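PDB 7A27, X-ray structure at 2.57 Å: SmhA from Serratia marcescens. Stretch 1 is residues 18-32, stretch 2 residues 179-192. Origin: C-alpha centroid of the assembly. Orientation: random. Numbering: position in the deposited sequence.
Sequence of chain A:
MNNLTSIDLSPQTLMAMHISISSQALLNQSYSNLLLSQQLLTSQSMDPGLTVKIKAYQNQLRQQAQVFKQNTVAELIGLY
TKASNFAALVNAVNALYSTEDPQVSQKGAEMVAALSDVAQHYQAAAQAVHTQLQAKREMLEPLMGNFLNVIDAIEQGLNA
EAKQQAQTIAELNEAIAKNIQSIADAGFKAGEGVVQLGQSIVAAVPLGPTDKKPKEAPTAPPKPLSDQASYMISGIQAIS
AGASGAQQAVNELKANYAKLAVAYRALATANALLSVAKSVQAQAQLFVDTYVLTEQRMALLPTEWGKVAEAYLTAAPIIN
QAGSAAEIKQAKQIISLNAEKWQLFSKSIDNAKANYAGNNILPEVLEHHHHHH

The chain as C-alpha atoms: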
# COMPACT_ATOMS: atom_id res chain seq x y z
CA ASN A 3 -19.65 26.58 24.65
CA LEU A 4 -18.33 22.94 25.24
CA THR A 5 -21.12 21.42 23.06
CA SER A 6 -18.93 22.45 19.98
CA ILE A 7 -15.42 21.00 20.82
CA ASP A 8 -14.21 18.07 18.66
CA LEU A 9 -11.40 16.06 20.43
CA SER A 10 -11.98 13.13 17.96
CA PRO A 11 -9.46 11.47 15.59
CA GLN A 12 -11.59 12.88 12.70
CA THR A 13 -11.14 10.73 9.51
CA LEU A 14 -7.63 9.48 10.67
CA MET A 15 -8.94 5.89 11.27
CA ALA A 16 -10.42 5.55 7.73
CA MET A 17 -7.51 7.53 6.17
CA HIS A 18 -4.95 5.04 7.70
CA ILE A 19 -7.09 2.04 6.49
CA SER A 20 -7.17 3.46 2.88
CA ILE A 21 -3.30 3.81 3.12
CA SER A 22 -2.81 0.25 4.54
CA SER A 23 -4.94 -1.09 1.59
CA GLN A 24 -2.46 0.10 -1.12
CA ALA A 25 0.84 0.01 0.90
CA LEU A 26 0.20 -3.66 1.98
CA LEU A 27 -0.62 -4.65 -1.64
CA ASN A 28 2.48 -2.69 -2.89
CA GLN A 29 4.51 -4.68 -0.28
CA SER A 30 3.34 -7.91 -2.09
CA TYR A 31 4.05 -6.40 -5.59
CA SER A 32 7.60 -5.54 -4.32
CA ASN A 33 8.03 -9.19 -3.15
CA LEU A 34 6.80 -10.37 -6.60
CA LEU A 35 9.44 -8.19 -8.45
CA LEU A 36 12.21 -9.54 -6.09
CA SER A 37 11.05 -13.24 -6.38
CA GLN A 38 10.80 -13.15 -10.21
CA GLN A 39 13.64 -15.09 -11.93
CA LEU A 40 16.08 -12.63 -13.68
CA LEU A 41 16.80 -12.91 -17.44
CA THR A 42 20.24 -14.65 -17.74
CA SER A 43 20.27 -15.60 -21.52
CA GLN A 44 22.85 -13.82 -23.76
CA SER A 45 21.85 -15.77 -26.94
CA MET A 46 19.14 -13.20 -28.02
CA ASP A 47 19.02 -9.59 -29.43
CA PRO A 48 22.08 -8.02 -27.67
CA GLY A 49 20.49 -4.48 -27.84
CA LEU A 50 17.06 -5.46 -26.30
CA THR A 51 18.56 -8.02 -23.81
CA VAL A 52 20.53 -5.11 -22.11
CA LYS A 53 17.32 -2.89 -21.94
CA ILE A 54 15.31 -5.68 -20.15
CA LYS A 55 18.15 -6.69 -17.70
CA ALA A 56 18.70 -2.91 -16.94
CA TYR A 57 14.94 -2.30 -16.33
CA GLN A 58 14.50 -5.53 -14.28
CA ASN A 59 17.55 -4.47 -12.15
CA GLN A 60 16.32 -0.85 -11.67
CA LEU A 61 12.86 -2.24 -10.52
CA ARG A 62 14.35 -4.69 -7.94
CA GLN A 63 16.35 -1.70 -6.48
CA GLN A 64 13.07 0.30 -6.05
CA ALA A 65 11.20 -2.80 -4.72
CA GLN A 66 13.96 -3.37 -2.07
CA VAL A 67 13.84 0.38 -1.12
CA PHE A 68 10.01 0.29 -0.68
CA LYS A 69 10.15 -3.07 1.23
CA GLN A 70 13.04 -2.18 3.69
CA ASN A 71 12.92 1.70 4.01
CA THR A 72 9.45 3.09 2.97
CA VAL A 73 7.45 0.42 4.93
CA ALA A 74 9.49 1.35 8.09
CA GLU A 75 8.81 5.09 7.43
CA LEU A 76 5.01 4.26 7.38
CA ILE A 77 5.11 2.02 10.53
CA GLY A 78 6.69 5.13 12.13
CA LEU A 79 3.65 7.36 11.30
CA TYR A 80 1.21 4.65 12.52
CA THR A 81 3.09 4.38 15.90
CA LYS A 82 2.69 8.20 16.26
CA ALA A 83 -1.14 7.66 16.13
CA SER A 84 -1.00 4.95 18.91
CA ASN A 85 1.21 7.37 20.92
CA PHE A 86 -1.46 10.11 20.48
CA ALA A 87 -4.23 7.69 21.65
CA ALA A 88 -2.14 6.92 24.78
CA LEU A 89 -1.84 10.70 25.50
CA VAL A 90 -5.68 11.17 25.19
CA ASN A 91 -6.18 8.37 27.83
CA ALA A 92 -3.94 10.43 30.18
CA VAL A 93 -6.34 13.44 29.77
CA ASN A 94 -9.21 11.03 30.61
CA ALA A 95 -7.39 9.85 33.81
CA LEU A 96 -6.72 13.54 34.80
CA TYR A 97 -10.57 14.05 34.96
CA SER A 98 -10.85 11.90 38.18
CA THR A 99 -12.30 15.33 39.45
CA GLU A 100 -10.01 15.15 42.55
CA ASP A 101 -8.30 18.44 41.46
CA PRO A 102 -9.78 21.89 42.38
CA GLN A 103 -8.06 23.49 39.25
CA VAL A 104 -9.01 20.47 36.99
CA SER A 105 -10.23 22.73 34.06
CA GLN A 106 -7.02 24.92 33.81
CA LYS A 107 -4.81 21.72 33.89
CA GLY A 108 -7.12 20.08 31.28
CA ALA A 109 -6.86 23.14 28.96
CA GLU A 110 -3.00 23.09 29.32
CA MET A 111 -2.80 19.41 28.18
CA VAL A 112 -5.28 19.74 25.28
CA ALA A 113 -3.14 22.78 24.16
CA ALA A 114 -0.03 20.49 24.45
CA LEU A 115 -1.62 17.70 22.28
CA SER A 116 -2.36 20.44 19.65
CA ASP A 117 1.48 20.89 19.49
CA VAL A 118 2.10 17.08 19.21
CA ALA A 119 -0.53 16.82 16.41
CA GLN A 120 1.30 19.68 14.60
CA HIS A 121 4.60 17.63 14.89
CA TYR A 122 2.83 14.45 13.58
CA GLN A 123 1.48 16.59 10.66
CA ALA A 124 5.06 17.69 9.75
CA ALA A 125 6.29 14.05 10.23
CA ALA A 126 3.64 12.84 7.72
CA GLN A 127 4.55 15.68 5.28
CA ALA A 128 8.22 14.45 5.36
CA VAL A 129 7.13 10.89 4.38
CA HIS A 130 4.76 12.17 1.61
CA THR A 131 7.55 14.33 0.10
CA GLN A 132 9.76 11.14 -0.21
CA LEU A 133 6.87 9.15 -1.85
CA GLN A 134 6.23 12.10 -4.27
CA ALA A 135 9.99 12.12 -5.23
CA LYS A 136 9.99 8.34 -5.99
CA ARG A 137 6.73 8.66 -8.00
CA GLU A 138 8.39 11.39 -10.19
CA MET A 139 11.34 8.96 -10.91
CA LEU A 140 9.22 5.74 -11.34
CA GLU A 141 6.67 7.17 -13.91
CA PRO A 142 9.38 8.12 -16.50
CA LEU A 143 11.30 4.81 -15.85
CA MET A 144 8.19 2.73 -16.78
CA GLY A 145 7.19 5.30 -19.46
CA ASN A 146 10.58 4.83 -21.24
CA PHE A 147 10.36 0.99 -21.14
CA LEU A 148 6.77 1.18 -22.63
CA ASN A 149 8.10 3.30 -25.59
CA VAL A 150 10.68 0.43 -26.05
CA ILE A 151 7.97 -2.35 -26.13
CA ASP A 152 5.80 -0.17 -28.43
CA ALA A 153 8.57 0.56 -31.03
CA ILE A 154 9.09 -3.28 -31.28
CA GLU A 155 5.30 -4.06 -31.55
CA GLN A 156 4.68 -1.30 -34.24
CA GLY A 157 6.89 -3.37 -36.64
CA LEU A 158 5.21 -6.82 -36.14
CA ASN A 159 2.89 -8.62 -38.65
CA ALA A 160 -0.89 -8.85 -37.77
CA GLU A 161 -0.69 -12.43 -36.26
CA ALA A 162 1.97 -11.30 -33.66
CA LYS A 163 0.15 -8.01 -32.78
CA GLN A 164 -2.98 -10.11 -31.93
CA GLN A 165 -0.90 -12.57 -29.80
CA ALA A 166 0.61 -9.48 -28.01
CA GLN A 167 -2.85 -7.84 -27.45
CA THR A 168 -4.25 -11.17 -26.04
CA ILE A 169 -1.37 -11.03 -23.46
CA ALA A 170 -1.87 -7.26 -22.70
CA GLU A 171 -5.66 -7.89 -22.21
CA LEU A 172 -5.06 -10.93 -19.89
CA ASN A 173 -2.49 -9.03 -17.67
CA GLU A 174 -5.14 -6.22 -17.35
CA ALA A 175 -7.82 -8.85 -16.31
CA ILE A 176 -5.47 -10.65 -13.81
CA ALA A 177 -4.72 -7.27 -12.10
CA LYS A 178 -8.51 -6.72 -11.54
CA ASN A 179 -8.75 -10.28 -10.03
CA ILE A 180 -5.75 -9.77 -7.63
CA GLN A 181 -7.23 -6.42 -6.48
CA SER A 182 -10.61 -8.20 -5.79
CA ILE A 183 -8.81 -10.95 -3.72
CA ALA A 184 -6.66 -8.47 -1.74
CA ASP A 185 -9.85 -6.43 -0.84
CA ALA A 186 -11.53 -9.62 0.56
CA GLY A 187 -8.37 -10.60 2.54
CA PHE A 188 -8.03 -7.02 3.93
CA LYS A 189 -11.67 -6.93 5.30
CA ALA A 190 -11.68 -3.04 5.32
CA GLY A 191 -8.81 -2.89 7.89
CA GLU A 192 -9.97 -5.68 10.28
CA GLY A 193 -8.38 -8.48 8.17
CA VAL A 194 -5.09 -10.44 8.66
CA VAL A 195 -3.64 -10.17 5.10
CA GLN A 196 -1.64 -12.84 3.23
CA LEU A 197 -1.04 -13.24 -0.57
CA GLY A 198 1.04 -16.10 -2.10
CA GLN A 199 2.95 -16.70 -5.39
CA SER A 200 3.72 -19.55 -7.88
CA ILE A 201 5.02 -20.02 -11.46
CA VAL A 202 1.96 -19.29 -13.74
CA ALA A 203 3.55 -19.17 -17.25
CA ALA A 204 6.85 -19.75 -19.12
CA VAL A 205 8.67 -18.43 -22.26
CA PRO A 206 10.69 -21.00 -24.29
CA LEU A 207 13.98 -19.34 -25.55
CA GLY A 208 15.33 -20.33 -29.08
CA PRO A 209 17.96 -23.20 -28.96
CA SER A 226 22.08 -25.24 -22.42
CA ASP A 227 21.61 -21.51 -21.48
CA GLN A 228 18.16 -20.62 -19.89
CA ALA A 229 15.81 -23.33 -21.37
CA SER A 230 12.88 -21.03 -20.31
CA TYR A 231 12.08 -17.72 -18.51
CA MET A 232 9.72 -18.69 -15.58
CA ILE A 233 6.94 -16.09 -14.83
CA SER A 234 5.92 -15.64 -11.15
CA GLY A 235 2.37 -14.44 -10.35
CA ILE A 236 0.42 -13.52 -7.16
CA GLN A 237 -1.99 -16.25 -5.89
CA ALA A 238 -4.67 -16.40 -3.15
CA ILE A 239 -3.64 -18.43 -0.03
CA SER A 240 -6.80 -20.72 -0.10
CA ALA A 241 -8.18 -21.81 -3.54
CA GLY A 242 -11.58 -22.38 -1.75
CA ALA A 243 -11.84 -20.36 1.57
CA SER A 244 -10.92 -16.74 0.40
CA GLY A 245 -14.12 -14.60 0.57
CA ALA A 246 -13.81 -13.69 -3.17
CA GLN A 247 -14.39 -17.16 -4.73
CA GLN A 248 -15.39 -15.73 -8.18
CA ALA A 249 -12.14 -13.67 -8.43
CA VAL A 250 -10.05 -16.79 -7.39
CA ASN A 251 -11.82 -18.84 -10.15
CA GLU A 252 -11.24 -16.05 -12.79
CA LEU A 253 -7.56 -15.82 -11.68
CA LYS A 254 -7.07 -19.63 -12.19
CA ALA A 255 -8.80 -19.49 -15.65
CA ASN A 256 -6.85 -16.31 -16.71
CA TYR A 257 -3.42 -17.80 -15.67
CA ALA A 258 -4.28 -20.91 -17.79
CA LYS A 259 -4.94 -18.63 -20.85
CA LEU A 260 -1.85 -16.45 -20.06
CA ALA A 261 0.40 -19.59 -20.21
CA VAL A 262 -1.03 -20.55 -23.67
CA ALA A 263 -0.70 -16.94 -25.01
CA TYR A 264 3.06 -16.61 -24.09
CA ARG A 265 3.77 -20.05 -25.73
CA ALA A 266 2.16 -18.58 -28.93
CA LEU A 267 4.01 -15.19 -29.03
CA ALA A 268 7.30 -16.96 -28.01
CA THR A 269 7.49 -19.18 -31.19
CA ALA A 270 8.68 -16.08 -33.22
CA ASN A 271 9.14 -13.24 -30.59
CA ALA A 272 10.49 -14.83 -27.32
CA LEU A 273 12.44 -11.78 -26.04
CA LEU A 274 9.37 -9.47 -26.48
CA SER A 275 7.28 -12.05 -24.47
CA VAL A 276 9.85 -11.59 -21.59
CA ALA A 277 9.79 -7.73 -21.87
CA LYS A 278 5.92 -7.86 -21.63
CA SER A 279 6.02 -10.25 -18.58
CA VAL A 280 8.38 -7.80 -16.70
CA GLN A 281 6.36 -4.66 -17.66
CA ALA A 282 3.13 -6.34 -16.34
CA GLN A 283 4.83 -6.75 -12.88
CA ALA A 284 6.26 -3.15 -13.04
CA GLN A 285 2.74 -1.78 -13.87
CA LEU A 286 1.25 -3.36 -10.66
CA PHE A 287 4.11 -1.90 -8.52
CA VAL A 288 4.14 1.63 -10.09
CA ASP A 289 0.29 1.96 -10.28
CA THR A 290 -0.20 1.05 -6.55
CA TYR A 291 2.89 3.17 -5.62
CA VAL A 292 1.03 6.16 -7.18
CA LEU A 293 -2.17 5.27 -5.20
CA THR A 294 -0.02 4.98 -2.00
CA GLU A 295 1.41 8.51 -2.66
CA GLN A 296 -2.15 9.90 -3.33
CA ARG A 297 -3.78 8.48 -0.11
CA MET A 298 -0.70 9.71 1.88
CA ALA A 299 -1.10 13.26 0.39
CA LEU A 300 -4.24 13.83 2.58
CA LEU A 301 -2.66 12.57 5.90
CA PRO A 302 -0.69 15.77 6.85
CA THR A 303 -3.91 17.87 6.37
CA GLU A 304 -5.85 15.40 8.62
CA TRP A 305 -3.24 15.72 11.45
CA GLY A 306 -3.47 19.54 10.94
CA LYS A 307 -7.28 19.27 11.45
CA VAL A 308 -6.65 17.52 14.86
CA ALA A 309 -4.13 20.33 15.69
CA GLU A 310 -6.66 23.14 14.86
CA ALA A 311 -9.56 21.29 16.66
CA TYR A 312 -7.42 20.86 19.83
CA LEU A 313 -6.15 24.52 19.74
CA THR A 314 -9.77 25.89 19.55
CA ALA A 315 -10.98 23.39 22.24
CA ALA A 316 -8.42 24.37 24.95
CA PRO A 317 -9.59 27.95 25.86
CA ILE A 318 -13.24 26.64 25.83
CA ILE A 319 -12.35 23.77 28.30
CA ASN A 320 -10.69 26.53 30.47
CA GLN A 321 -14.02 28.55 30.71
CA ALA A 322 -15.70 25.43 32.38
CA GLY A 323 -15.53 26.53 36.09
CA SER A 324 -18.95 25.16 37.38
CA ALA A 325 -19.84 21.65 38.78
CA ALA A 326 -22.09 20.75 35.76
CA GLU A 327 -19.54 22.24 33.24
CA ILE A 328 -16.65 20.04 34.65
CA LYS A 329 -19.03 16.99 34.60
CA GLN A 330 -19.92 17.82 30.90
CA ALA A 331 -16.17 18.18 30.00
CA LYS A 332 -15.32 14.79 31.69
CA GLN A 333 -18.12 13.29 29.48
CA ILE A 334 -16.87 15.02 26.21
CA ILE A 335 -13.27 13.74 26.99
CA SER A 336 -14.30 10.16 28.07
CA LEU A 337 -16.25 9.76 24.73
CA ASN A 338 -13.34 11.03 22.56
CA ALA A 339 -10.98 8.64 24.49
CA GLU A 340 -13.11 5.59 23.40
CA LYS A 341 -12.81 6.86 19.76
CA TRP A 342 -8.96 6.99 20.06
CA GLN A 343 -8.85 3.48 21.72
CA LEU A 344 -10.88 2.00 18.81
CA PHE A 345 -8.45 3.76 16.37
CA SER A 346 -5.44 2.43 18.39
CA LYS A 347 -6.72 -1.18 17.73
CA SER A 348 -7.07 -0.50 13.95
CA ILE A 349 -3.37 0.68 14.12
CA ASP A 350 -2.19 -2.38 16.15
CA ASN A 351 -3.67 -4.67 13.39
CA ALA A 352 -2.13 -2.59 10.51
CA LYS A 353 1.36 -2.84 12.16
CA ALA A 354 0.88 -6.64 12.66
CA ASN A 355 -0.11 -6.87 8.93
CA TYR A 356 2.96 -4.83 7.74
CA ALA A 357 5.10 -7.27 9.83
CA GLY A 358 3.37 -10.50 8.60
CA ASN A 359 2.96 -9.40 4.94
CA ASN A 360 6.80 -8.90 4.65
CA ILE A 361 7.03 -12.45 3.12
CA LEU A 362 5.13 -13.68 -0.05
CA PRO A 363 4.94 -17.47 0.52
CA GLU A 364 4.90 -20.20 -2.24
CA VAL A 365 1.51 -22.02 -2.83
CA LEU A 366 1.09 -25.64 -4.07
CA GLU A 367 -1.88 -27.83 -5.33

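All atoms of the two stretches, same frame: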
# COMPACT_ATOMS: atom_id res chain seq x y z
N HIS A 18 -6.04 6.02 7.48
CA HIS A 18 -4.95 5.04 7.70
C HIS A 18 -5.32 3.71 7.04
O HIS A 18 -4.44 3.09 6.42
CB HIS A 18 -4.61 4.87 9.19
CG HIS A 18 -3.66 5.89 9.75
ND1 HIS A 18 -4.08 7.05 10.33
CD2 HIS A 18 -2.31 5.91 9.83
CE1 HIS A 18 -3.02 7.74 10.74
NE2 HIS A 18 -1.93 7.06 10.47
N ILE A 19 -6.58 3.29 7.14
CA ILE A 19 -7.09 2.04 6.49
C ILE A 19 -6.93 2.16 4.96
O ILE A 19 -6.43 1.21 4.35
CB ILE A 19 -8.53 1.76 6.96
CG1 ILE A 19 -8.56 1.41 8.45
CG2 ILE A 19 -9.20 0.70 6.10
CD1 ILE A 19 -9.94 1.25 9.04
N SER A 20 -7.28 3.30 4.35
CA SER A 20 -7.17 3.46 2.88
C SER A 20 -5.69 3.46 2.48
O SER A 20 -5.40 3.06 1.32
CB SER A 20 -7.90 4.67 2.35
OG SER A 20 -7.17 5.86 2.58
N ILE A 21 -4.77 3.85 3.38
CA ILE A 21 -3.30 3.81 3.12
C ILE A 21 -2.86 2.36 3.20
O ILE A 21 -2.23 1.89 2.24
CB ILE A 21 -2.49 4.71 4.06
CG1 ILE A 21 -2.79 6.19 3.79
CG2 ILE A 21 -1.00 4.40 3.93
CD1 ILE A 21 -2.23 7.15 4.83
N SER A 22 -3.16 1.68 4.32
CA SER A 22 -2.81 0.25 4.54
C SER A 22 -3.17 -0.54 3.26
O SER A 22 -2.31 -1.28 2.75
CB SER A 22 -3.51 -0.31 5.78
OG SER A 22 -3.09 0.34 6.97
N SER A 23 -4.39 -0.36 2.75
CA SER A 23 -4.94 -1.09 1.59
C SER A 23 -3.95 -1.12 0.42
O SER A 23 -3.76 -2.19 -0.17
CB SER A 23 -6.24 -0.51 1.16
OG SER A 23 -6.66 -1.08 -0.07
N GLN A 24 -3.35 0.01 0.06
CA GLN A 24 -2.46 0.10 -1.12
C GLN A 24 -1.04 -0.26 -0.71
O GLN A 24 -0.42 -1.03 -1.43
CB GLN A 24 -2.56 1.49 -1.76
CG GLN A 24 -3.98 1.89 -2.17
CD GLN A 24 -4.62 1.06 -3.25
OE1 GLN A 24 -4.02 0.19 -3.88
NE2 GLN A 24 -5.89 1.33 -3.50
N ALA A 25 -0.54 0.27 0.41
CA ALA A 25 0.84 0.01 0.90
C ALA A 25 1.04 -1.49 1.11
O ALA A 25 2.09 -1.97 0.71
CB ALA A 25 1.14 0.77 2.17
N LEU A 26 0.09 -2.20 1.74
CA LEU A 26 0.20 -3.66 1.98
C LEU A 26 0.28 -4.38 0.63
O LEU A 26 1.12 -5.26 0.49
CB LEU A 26 -1.00 -4.18 2.77
CG LEU A 26 -1.04 -3.81 4.24
CD1 LEU A 26 -2.39 -4.14 4.83
CD2 LEU A 26 0.06 -4.50 5.01
N LEU A 27 -0.60 -4.04 -0.29
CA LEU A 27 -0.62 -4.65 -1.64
C LEU A 27 0.72 -4.34 -2.32
O LEU A 27 1.32 -5.25 -2.88
CB LEU A 27 -1.82 -4.14 -2.44
CG LEU A 27 -1.97 -4.75 -3.83
CD1 LEU A 27 -2.01 -6.25 -3.76
CD2 LEU A 27 -3.23 -4.26 -4.50
N ASN A 28 1.22 -3.11 -2.22
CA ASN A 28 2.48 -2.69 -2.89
C ASN A 28 3.65 -3.45 -2.26
O ASN A 28 4.68 -3.63 -2.93
CB ASN A 28 2.68 -1.17 -2.82
CG ASN A 28 3.52 -0.65 -3.97
OD1 ASN A 28 3.64 -1.29 -5.02
ND2 ASN A 28 4.09 0.54 -3.79
N GLN A 29 3.51 -3.87 -1.01
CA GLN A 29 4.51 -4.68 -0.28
C GLN A 29 4.61 -6.02 -1.02
O GLN A 29 5.76 -6.48 -1.27
CB GLN A 29 4.07 -4.79 1.19
CG GLN A 29 5.10 -5.31 2.16
CD GLN A 29 4.62 -5.28 3.60
OE1 GLN A 29 3.45 -5.11 3.89
NE2 GLN A 29 5.54 -5.45 4.54
N SER A 30 3.46 -6.60 -1.39
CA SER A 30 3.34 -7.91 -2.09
C SER A 30 3.84 -7.77 -3.52
O SER A 30 4.51 -8.69 -3.99
CB SER A 30 1.92 -8.46 -2.05
OG SER A 30 1.46 -8.67 -0.72
N TYR A 31 3.57 -6.66 -4.20
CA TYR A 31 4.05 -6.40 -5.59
C TYR A 31 5.56 -6.19 -5.57
O TYR A 31 6.20 -6.53 -6.56
CB TYR A 31 3.31 -5.25 -6.26
CG TYR A 31 1.87 -5.54 -6.62
CD1 TYR A 31 1.48 -6.78 -7.08
CD2 TYR A 31 0.92 -4.53 -6.61
CE1 TYR A 31 0.16 -7.04 -7.43
CE2 TYR A 31 -0.39 -4.77 -6.96
CZ TYR A 31 -0.77 -6.03 -7.37
OH TYR A 31 -2.05 -6.27 -7.72
N SER A 32 6.13 -5.66 -4.49
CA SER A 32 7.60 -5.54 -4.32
C SER A 32 8.18 -6.95 -4.19
O SER A 32 9.18 -7.22 -4.86
CB SER A 32 7.99 -4.71 -3.14
OG SER A 32 7.45 -3.41 -3.29
N ASN A 179 -8.51 -9.10 -10.88
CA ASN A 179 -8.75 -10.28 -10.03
C ASN A 179 -7.94 -10.16 -8.74
O ASN A 179 -8.54 -10.31 -7.67
CB ASN A 179 -8.38 -11.58 -10.74
CG ASN A 179 -9.31 -11.96 -11.89
OD1 ASN A 179 -8.90 -12.68 -12.80
ND2 ASN A 179 -10.55 -11.49 -11.85
N ILE A 180 -6.64 -9.89 -8.83
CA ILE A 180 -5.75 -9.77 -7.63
C ILE A 180 -6.35 -8.71 -6.70
O ILE A 180 -6.54 -9.01 -5.51
CB ILE A 180 -4.30 -9.45 -8.00
CG1 ILE A 180 -3.68 -10.59 -8.81
CG2 ILE A 180 -3.49 -9.16 -6.75
CD1 ILE A 180 -2.34 -10.25 -9.43
N GLN A 181 -6.66 -7.54 -7.25
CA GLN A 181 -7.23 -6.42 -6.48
C GLN A 181 -8.48 -6.91 -5.74
O GLN A 181 -8.60 -6.59 -4.53
CB GLN A 181 -7.52 -5.23 -7.40
CG GLN A 181 -8.00 -3.99 -6.66
CD GLN A 181 -6.95 -3.39 -5.74
OE1 GLN A 181 -5.83 -3.06 -6.14
NE2 GLN A 181 -7.37 -3.23 -4.49
N SER A 182 -9.34 -7.69 -6.39
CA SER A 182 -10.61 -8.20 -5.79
C SER A 182 -10.30 -9.12 -4.59
O SER A 182 -11.06 -9.05 -3.58
CB SER A 182 -11.50 -8.90 -6.81
OG SER A 182 -12.14 -7.97 -7.67
N ILE A 183 -9.26 -9.94 -4.72
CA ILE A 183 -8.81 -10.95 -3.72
C ILE A 183 -8.21 -10.23 -2.51
O ILE A 183 -8.54 -10.59 -1.36
CB ILE A 183 -7.80 -11.93 -4.36
CG1 ILE A 183 -8.49 -12.84 -5.38
CG2 ILE A 183 -7.08 -12.73 -3.28
CD1 ILE A 183 -7.54 -13.61 -6.26
N ALA A 184 -7.33 -9.26 -2.78
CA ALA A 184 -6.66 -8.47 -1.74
C ALA A 184 -7.71 -7.73 -0.89
O ALA A 184 -7.54 -7.71 0.34
CB ALA A 184 -5.66 -7.53 -2.36
N ASP A 185 -8.76 -7.19 -1.53
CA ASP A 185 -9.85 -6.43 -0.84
C ASP A 185 -10.53 -7.35 0.19
O ASP A 185 -10.78 -6.90 1.33
CB ASP A 185 -10.94 -5.91 -1.80
CG ASP A 185 -10.56 -4.84 -2.80
OD1 ASP A 185 -9.47 -4.24 -2.64
OD2 ASP A 185 -11.40 -4.61 -3.73
N ALA A 186 -10.85 -8.59 -0.24
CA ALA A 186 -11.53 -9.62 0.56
C ALA A 186 -10.64 -10.05 1.73
O ALA A 186 -11.18 -10.21 2.84
CB ALA A 186 -11.89 -10.78 -0.31
N GLY A 187 -9.34 -10.24 1.49
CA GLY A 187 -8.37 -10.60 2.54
C GLY A 187 -8.23 -9.48 3.58
O GLY A 187 -8.17 -9.78 4.80
N PHE A 188 -8.25 -8.24 3.12
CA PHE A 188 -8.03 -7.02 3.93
C PHE A 188 -9.23 -6.70 4.86
O PHE A 188 -9.02 -5.99 5.85
CB PHE A 188 -7.68 -5.88 2.97
CG PHE A 188 -7.42 -4.55 3.63
CD1 PHE A 188 -6.31 -4.37 4.43
CD2 PHE A 188 -8.27 -3.48 3.42
CE1 PHE A 188 -6.07 -3.15 5.03
CE2 PHE A 188 -8.02 -2.25 4.01
CZ PHE A 188 -6.92 -2.09 4.82
N LYS A 189 -10.43 -7.12 4.51
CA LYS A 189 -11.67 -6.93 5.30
C LYS A 189 -11.79 -5.51 5.85
O LYS A 189 -12.13 -5.37 7.05
CB LYS A 189 -11.71 -7.89 6.50
CG LYS A 189 -11.68 -9.39 6.21
CD LYS A 189 -12.14 -10.11 7.49
CE LYS A 189 -12.58 -11.53 7.31
NZ LYS A 189 -11.57 -12.26 6.52
N ALA A 190 -11.56 -4.49 5.00
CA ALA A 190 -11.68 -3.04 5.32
C ALA A 190 -10.94 -2.69 6.62
O ALA A 190 -11.52 -1.95 7.44
CB ALA A 190 -13.13 -2.63 5.39
N GLY A 191 -9.72 -3.23 6.78
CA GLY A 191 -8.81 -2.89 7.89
C GLY A 191 -8.78 -3.91 9.01
O GLY A 191 -7.76 -3.95 9.73
N GLU A 192 -9.84 -4.70 9.17
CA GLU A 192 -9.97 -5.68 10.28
C GLU A 192 -9.42 -7.04 9.87
O GLU A 192 -9.44 -7.95 10.71
CB GLU A 192 -11.43 -5.73 10.74
CG GLU A 192 -11.81 -4.50 11.54
CD GLU A 192 -13.28 -4.09 11.52
OE1 GLU A 192 -14.14 -5.00 11.40
OE2 GLU A 192 -13.56 -2.86 11.57

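Residues 18-32 are one stretch of a longer helix. Stretch 2 enters as part of another helix, and Lys189 is the first residue to leave helical phi/psi, with positive phi. The turn that follows brings Gly191 up against Ile19. The two helices run in largely opposing directions, at 126°, and their axes come within 10.9 Å. No hydrogen bond links the stretches. The contact rests on shape and buries 468 Å² in all, counting both sides.

The main bump is Phe188. Its side chain is a knob, and the hollow is made by Ile19, Ser22, Ser23 and Leu26, spread over two turns of the first helix at i, i+3, i+4 and i+7. Ser23 CA lies over one face of the ring, 4.1 Å from its centroid, a CH-pi contact. The ring reaches the backbone between short side chains: Phe188 CE1 is 3.9 Å from Ser22 CB, Phe188 CE2 is 3.8 Å from Ser23 CB, and Phe188 CZ is 3.4 Å from Ile19 O. That oxygen already accepts the helical hydrogen bond from Ser23 N. Apolar side chains complete the hollow, with Ile19 CG2 3.8 Å from Phe188 CE2 and Leu26 CD1 3.8 Å from Phe188 CE1.

One turn back along the second helix, Ala184 is small, and Leu27 fills the space in front of it. Leu27 CD1 lies 4.1 Å from Ala184 CB and 4.4 Å from Ile180 CG2. Leu27 CD2 comes 3.3 Å from Gln181 OE1. The Gln181 amide is held within its own helix, where Gln181 NE2 donates to Asp185 OD1 at 3.0 Å. Farther along, Tyr31 reaches Ile180, with Tyr31 OH 3.4 Å from Ile180 CG2.

At the other end, Ile19 packs against the turn. Ile19 CG2 is 3.8 Å from Ala190 O and 4.0 Å from Gly191 N. The backbones are nearest here, with Ile19 CA 5.4 Å from Gly191 CA. A CB on Gly191 would clash with Ile19 CD1, and the backbone angles of Gly191 by themselves call for glycine.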